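Local coordinates for protein putative aldolase (Bacteroides vulgatus ATCC 8482, PDB 3DXI) that is of unknown function but is a putative aldolase folded as a closed eight-stranded parallel beta/alpha (TIM) barrel, at residues G13-N18 with M222-G227; E35-Y40 with H242-D247; G167-K172 with L201-T206. All blocks are in the same frame, centred on the assembly; numbering follows the deposited sequence.

Interaction 1. Residues G13-N18 with M222-G227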
# COMPACT_ATOMS: atom_id res chain seq x y z
N GLY A 13 -7.04 10.97 13.55
CA GLY A 13 -6.74 12.01 12.58
C GLY A 13 -6.73 13.42 13.15
O GLY A 13 -6.25 14.35 12.50
N GLY A 14 -7.27 13.57 14.36
CA GLY A 14 -7.33 14.88 15.00
C GLY A 14 -5.97 15.54 15.19
O GLY A 14 -5.88 16.76 15.33
N TYR A 15 -4.92 14.74 15.18
CA TYR A 15 -3.55 15.23 15.34
C TYR A 15 -3.29 16.51 14.54
O TYR A 15 -2.80 17.51 15.07
CB TYR A 15 -2.59 14.14 14.87
CG TYR A 15 -1.12 14.49 14.95
CD1 TYR A 15 -0.39 14.26 16.12
CD2 TYR A 15 -0.45 15.03 13.85
CE1 TYR A 15 0.97 14.55 16.18
CE2 TYR A 15 0.91 15.32 13.90
CZ TYR A 15 1.61 15.08 15.07
OH TYR A 15 2.95 15.36 15.13
N TYR A 16 -3.65 16.48 13.26
CA TYR A 16 -3.42 17.60 12.35
C TYR A 16 -4.23 18.88 12.60
O TYR A 16 -3.78 19.97 12.26
CB TYR A 16 -3.68 17.14 10.92
CG TYR A 16 -2.79 15.99 10.48
CD1 TYR A 16 -1.44 16.20 10.19
CD2 TYR A 16 -3.31 14.71 10.32
CE1 TYR A 16 -0.63 15.16 9.76
CE2 TYR A 16 -2.51 13.66 9.89
CZ TYR A 16 -1.17 13.89 9.61
OH TYR A 16 -0.38 12.86 9.17
N THR A 17 -5.40 18.74 13.20
CA THR A 17 -6.27 19.90 13.44
C THR A 17 -6.50 20.23 14.91
O THR A 17 -7.45 20.95 15.24
CB THR A 17 -7.64 19.65 12.80
OG1 THR A 17 -8.27 18.55 13.47
CG2 THR A 17 -7.48 19.30 11.32
N ASN A 18 -5.64 19.73 15.79
CA ASN A 18 -5.78 19.94 17.22
C ASN A 18 -7.06 19.26 17.67
O ASN A 18 -7.67 19.68 18.66
CB ASN A 18 -5.86 21.42 17.57
CG ASN A 18 -4.63 22.19 17.16
OD1 ASN A 18 -3.51 21.73 17.37
ND2 ASN A 18 -4.83 23.37 16.60
N MSE A 222 -6.30 8.52 7.32
CA MSE A 222 -5.96 9.68 8.14
C MSE A 222 -5.38 9.27 9.49
O MSE A 222 -5.97 8.49 10.23
CB MSE A 222 -7.19 10.57 8.35
CG MSE A 222 -6.90 11.89 9.07
SE MSE A 222 -8.50 12.99 9.24
CE MSE A 222 -7.68 14.72 9.53
N GLY A 223 -4.20 9.82 9.78
CA GLY A 223 -3.50 9.52 11.02
C GLY A 223 -2.15 10.19 10.91
O GLY A 223 -1.75 10.60 9.82
N ARG A 224 -1.43 10.32 12.02
CA ARG A 224 -0.13 10.98 11.97
C ARG A 224 0.88 10.19 11.12
O ARG A 224 0.82 8.96 11.04
CB ARG A 224 0.41 11.21 13.38
CG ARG A 224 0.47 9.97 14.26
CD ARG A 224 1.04 10.31 15.64
NE ARG A 224 0.17 11.18 16.44
CZ ARG A 224 -0.82 10.75 17.22
NH1 ARG A 224 -1.07 9.44 17.32
NH2 ARG A 224 -1.56 11.61 17.91
N GLY A 225 1.78 10.93 10.48
CA GLY A 225 2.80 10.30 9.65
C GLY A 225 2.26 9.54 8.46
O GLY A 225 1.50 10.08 7.65
N ALA A 226 2.65 8.27 8.36
CA ALA A 226 2.23 7.40 7.26
C ALA A 226 0.76 7.04 7.37
O ALA A 226 0.16 6.53 6.42
CB ALA A 226 3.09 6.14 7.23
N GLY A 227 0.17 7.27 8.54
CA GLY A 227 -1.24 6.98 8.72
C GLY A 227 -1.62 5.55 9.00
O GLY A 227 -0.77 4.70 9.29
O HOH W 1 1.95 12.92 7.72
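Two first torsions set the tyrosines against R224 and G223: Y15 has CG anti to its backbone N (chi1 179°), whereas Y16 has CG anti to its carbonyl carbon (chi1 -59°). The hydroxyl of Y16 donates to G223 O at 2.7 Å, a donor tilted 29° from the carbonyl plane. Water 1 donates to Y16 OH at 2.7 Å and to G225 O at 2.9 Å, so it bridges the ring to the beta turn R224-G227. Over the centre of one Y15 face sits R224 CB, 3.9 Å from the ring centroid, in a CH-pi contact. On the same face R224 NE stands over the rim atom Y15 CD1, 3.1 Å away, and the nearly perpendicular guanidinium continues outward with its edge toward CD1. The extended selenomethionine M222 lies against the backbone of G13, its CE 3.3 Å from G13 O and its CG 3.5 Å from G13 CA. Y265 and W267 meet the Y16 ring from outside the two segments. One hydroxyl thus both gives and receives a bond, which fixes the far end of the Y16 ring and ties the loop after helix 9-13 to that after the last barrel strand, 214-217.

Interaction 2. Residues E35-Y40 with H242-D247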
# COMPACT_ATOMS: atom_id res chain seq x y z
N GLU A 35 -24.37 4.25 7.47
CA GLU A 35 -24.62 3.49 6.25
C GLU A 35 -23.46 2.67 5.71
O GLU A 35 -23.49 2.22 4.57
CB GLU A 35 -25.13 4.43 5.15
CG GLU A 35 -26.43 5.13 5.50
CD GLU A 35 -27.07 5.80 4.30
OE1 GLU A 35 -27.61 5.08 3.43
OE2 GLU A 35 -27.04 7.05 4.24
N LEU A 36 -22.43 2.49 6.54
CA LEU A 36 -21.27 1.70 6.14
C LEU A 36 -21.19 0.52 7.11
O LEU A 36 -21.63 0.62 8.26
CB LEU A 36 -19.98 2.54 6.21
CG LEU A 36 -19.83 3.67 5.17
CD1 LEU A 36 -18.58 4.50 5.46
CD2 LEU A 36 -19.74 3.07 3.78
N PRO A 37 -20.65 -0.62 6.66
CA PRO A 37 -20.57 -1.76 7.58
C PRO A 37 -19.48 -1.63 8.65
O PRO A 37 -18.60 -2.48 8.77
CB PRO A 37 -20.33 -2.94 6.63
CG PRO A 37 -19.53 -2.32 5.52
CD PRO A 37 -20.24 -1.00 5.29
N ILE A 38 -19.54 -0.53 9.41
CA ILE A 38 -18.60 -0.25 10.50
C ILE A 38 -19.36 -0.32 11.82
O ILE A 38 -20.33 0.40 12.04
CB ILE A 38 -17.95 1.14 10.35
CG1 ILE A 38 -16.88 1.12 9.26
CG2 ILE A 38 -17.32 1.57 11.67
CD1 ILE A 38 -17.37 1.51 7.89
N ASP A 39 -18.89 -1.20 12.71
CA ASP A 39 -19.53 -1.46 13.99
C ASP A 39 -19.23 -0.51 15.15
O ASP A 39 -20.11 -0.23 15.96
CB ASP A 39 -19.20 -2.88 14.40
CG ASP A 39 -19.45 -3.87 13.28
OD1 ASP A 39 -20.64 -4.16 13.02
OD2 ASP A 39 -18.48 -4.32 12.65
N TYR A 40 -17.99 -0.06 15.23
CA TYR A 40 -17.53 0.83 16.29
C TYR A 40 -16.92 2.10 15.73
O TYR A 40 -16.26 2.07 14.69
CB TYR A 40 -16.48 0.13 17.15
CG TYR A 40 -17.04 -0.79 18.20
CD1 TYR A 40 -17.07 -0.41 19.54
CD2 TYR A 40 -17.53 -2.05 17.86
CE1 TYR A 40 -17.57 -1.26 20.52
CE2 TYR A 40 -18.03 -2.91 18.83
CZ TYR A 40 -18.05 -2.51 20.16
OH TYR A 40 -18.55 -3.34 21.13
N HIS A 242 -14.84 -11.12 0.51
CA HIS A 242 -15.52 -11.67 1.68
C HIS A 242 -17.03 -11.49 1.65
O HIS A 242 -17.69 -11.72 2.66
CB HIS A 242 -14.94 -11.05 2.96
CG HIS A 242 -13.53 -11.47 3.23
ND1 HIS A 242 -12.49 -11.23 2.35
CD2 HIS A 242 -12.99 -12.13 4.28
CE1 HIS A 242 -11.37 -11.74 2.85
NE2 HIS A 242 -11.65 -12.29 4.01
N GLY A 243 -17.57 -11.08 0.51
CA GLY A 243 -19.00 -10.89 0.38
C GLY A 243 -19.61 -9.81 1.26
O GLY A 243 -20.79 -9.88 1.58
N LEU A 244 -18.82 -8.82 1.66
CA LEU A 244 -19.34 -7.76 2.52
C LEU A 244 -20.10 -6.73 1.70
O LEU A 244 -19.53 -6.10 0.81
CB LEU A 244 -18.19 -7.06 3.26
CG LEU A 244 -18.59 -6.02 4.32
CD1 LEU A 244 -19.25 -6.74 5.49
CD2 LEU A 244 -17.36 -5.25 4.79
N ASN A 245 -21.38 -6.55 1.98
CA ASN A 245 -22.16 -5.55 1.26
C ASN A 245 -21.71 -4.16 1.69
O ASN A 245 -21.61 -3.88 2.88
CB ASN A 245 -23.66 -5.72 1.51
CG ASN A 245 -24.48 -4.61 0.87
OD1 ASN A 245 -24.23 -4.22 -0.27
ND2 ASN A 245 -25.46 -4.10 1.61
N VAL A 246 -21.43 -3.30 0.72
CA VAL A 246 -20.98 -1.94 0.99
C VAL A 246 -21.67 -0.91 0.10
O VAL A 246 -21.85 -1.13 -1.10
CB VAL A 246 -19.45 -1.81 0.75
CG1 VAL A 246 -19.02 -0.35 0.89
CG2 VAL A 246 -18.70 -2.67 1.74
N ASP A 247 -22.04 0.23 0.69
CA ASP A 247 -22.66 1.31 -0.07
C ASP A 247 -21.51 2.21 -0.49
O ASP A 247 -21.06 3.06 0.28
CB ASP A 247 -23.64 2.12 0.77
CG ASP A 247 -24.33 3.22 -0.03
OD1 ASP A 247 -23.74 3.67 -1.04
OD2 ASP A 247 -25.44 3.63 0.34
O HOH W 2 -27.01 2.64 2.68
O HOH W 3 -23.17 -0.30 3.62
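An inverse gamma turn centred on P37 lies between helix 23-34 and strand 40-45 of the barrel, and it packs on the linker that joins helices 231-241 and 248-265. The turn is defined by the bond from I38 N to L36 O, 2.6 Å long, and it presents the proline ring to the linker. P37 CG makes the closest approaches: it meets L244 CD2 at 3.7 Å, V246 CG2 at 3.9 Å and the carbonyl oxygen N245 O at 3.7 Å. L244 has CG anti to its backbone N (chi1 -174°), and from there both its methyls approach the ring, CD1 near P37 CB and CD2 near P37 CG. L235 of helix 231-241 touches both P37 and L244, so the small apolar patch continues onto that helix.

The other end of the contact is polar. The side chains of E35 and D247 lie side by side and point the same way, with their carboxylate planes 86° apart and E35 OE1 4.0 Å from D247 OD2. Two like charges so close would be expected to repel, but water 2 donates to both, at 2.6 Å to E35 OE1 and 3.0 Å to D247 OD2. Water 3 makes a second bridge by donating to E35 O and accepting a weak bond from D247 N. The remaining carboxylate oxygen, D247 OD1, takes a bond from V250 N as the N-cap of helix 248-265, and another from N298 ND2 of the second subunit.

This is a proline-led apolar contact with a water-bridged acidic end, joining an alpha-to-beta loop of a beta/alpha barrel to the capped start of helix 248-265, the second helix after the eighth strand.

Interaction 3. Residues G167-K172 with L201-T206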
# COMPACT_ATOMS: atom_id res chain seq x y z
N GLY A 167 4.59 0.44 12.10
CA GLY A 167 4.14 0.25 10.74
C GLY A 167 5.13 -0.60 9.96
O GLY A 167 5.33 -0.41 8.76
N GLY A 168 5.75 -1.55 10.66
CA GLY A 168 6.71 -2.43 10.03
C GLY A 168 6.42 -3.90 10.22
O GLY A 168 7.19 -4.75 9.78
N ILE A 169 5.30 -4.22 10.86
CA ILE A 169 4.93 -5.61 11.09
C ILE A 169 4.51 -6.27 9.76
O ILE A 169 3.85 -5.66 8.93
CB ILE A 169 3.77 -5.71 12.13
CG1 ILE A 169 3.77 -7.09 12.78
CG2 ILE A 169 2.43 -5.43 11.47
CD1 ILE A 169 4.95 -7.32 13.68
N THR A 170 4.92 -7.52 9.56
CA THR A 170 4.61 -8.26 8.34
C THR A 170 3.48 -9.28 8.57
O THR A 170 3.18 -9.63 9.70
CB THR A 170 5.85 -9.01 7.81
OG1 THR A 170 6.25 -10.00 8.77
CG2 THR A 170 7.00 -8.04 7.57
N PRO A 171 2.86 -9.77 7.48
CA PRO A 171 1.77 -10.75 7.57
C PRO A 171 2.14 -11.98 8.42
O PRO A 171 1.34 -12.42 9.25
CB PRO A 171 1.51 -11.11 6.11
CG PRO A 171 1.86 -9.85 5.39
CD PRO A 171 3.14 -9.43 6.07
N LYS A 172 3.33 -12.52 8.19
CA LYS A 172 3.79 -13.69 8.95
C LYS A 172 3.80 -13.39 10.45
O LYS A 172 3.32 -14.18 11.24
CB LYS A 172 5.19 -14.11 8.51
CG LYS A 172 5.74 -15.31 9.26
CD LYS A 172 7.15 -15.68 8.81
CE LYS A 172 7.58 -17.02 9.40
NZ LYS A 172 8.91 -17.49 8.90
N LEU A 201 -3.40 -3.21 4.64
CA LEU A 201 -4.46 -4.06 4.11
C LEU A 201 -4.13 -5.54 4.21
O LEU A 201 -4.91 -6.31 4.79
CB LEU A 201 -4.75 -3.72 2.64
CG LEU A 201 -5.79 -4.63 1.96
CD1 LEU A 201 -7.17 -4.43 2.59
CD2 LEU A 201 -5.84 -4.33 0.47
N ILE A 202 -2.99 -5.96 3.67
CA ILE A 202 -2.66 -7.38 3.71
C ILE A 202 -2.48 -7.93 5.12
O ILE A 202 -2.83 -9.09 5.38
CB ILE A 202 -1.41 -7.71 2.84
CG1 ILE A 202 -1.31 -9.22 2.65
CG2 ILE A 202 -0.13 -7.16 3.47
CD1 ILE A 202 -2.60 -9.84 2.08
N ASN A 203 -1.95 -7.13 6.05
CA ASN A 203 -1.80 -7.60 7.43
C ASN A 203 -3.21 -7.82 8.01
O ASN A 203 -3.46 -8.81 8.69
CB ASN A 203 -1.07 -6.58 8.31
CG ASN A 203 0.43 -6.56 8.09
OD1 ASN A 203 1.02 -7.56 7.70
ND2 ASN A 203 1.05 -5.43 8.37
N SER A 204 -4.11 -6.87 7.75
CA SER A 204 -5.48 -6.96 8.26
C SER A 204 -6.23 -8.15 7.67
O SER A 204 -6.90 -8.89 8.39
CB SER A 204 -6.23 -5.65 7.98
OG SER A 204 -5.55 -4.54 8.54
N ILE A 205 -6.12 -8.34 6.36
CA ILE A 205 -6.79 -9.47 5.73
C ILE A 205 -6.23 -10.78 6.29
O ILE A 205 -6.97 -11.75 6.47
CB ILE A 205 -6.60 -9.44 4.19
CG1 ILE A 205 -7.22 -8.16 3.62
CG2 ILE A 205 -7.25 -10.67 3.55
CD1 ILE A 205 -8.71 -8.01 3.90
N THR A 206 -4.93 -10.80 6.57
CA THR A 206 -4.27 -11.99 7.11
C THR A 206 -4.86 -12.32 8.49
O THR A 206 -5.13 -13.48 8.79
CB THR A 206 -2.74 -11.77 7.24
OG1 THR A 206 -2.17 -11.58 5.94
CG2 THR A 206 -2.07 -12.96 7.90
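I202 O, on the helix turn that faces P171, accepts two bonds from T206: T206 OG1 at 2.6 Å and T206 N at 3.0 Å, reaching it from opposite faces of the carbonyl plane. The bond from OG1 fixes the threonine hydroxyl, so that T206 OG1 rests 3.7 Å from P171 CB, while T206 CG2 approaches P171 O. The polar bond between the segments comes from N203. Its CG is anti to the carbonyl carbon (chi1 -77°), and the amide at the end of the side chain reaches the backbone just ahead of helix 171-184. N203 ND2 donates to I169 O at 2.9 Å with an N-H...O angle of 151°, from a position 45° above the carbonyl plane. The other amide atom, N203 OD1, is 2.9 Å from P171 N, which carries no hydrogen, so this is a close approach and not a bond; T170 C is 3.1 Å from the same oxygen. The proline ring crosses the N203 side chain at about a right angle, and on its CG it also meets I202 CG2 at 3.9 Å. Among the neighbouring elements, T170 is the N-cap residue of helix 171-184, and its backbone N is bonded to E173 OE1. F191 of the intervening strand 189-192 touches both I169 and N203, and V174 of helix 171-184 does likewise. The contact thus joins the start of one outer barrel helix to the first two turns of the next, helix 200-209, at a surface where P171 and I202 both pack on I202 of the second subunit.

In the fold
Interactions 1 and 2 both join the chain between the first two strands to that beyond the eighth, so each spans the closure of the barrel. Their centres are 24 Å apart and their nearest atoms about 13 Å. Interaction 3 instead joins the helices that follow the sixth and seventh strands, 171-184 and 200-209; its centre is 21 Å from both others. Its nearest atoms come within about 7 Å of interaction 1 and about 4 Å of interaction 2, without touching either. Helix 231-241 relates interactions 2 and 3: L238 is touched by L244 of interaction 2 and by I205 of segment 201-206. Both also meet the second subunit, whereas interaction 1 does not.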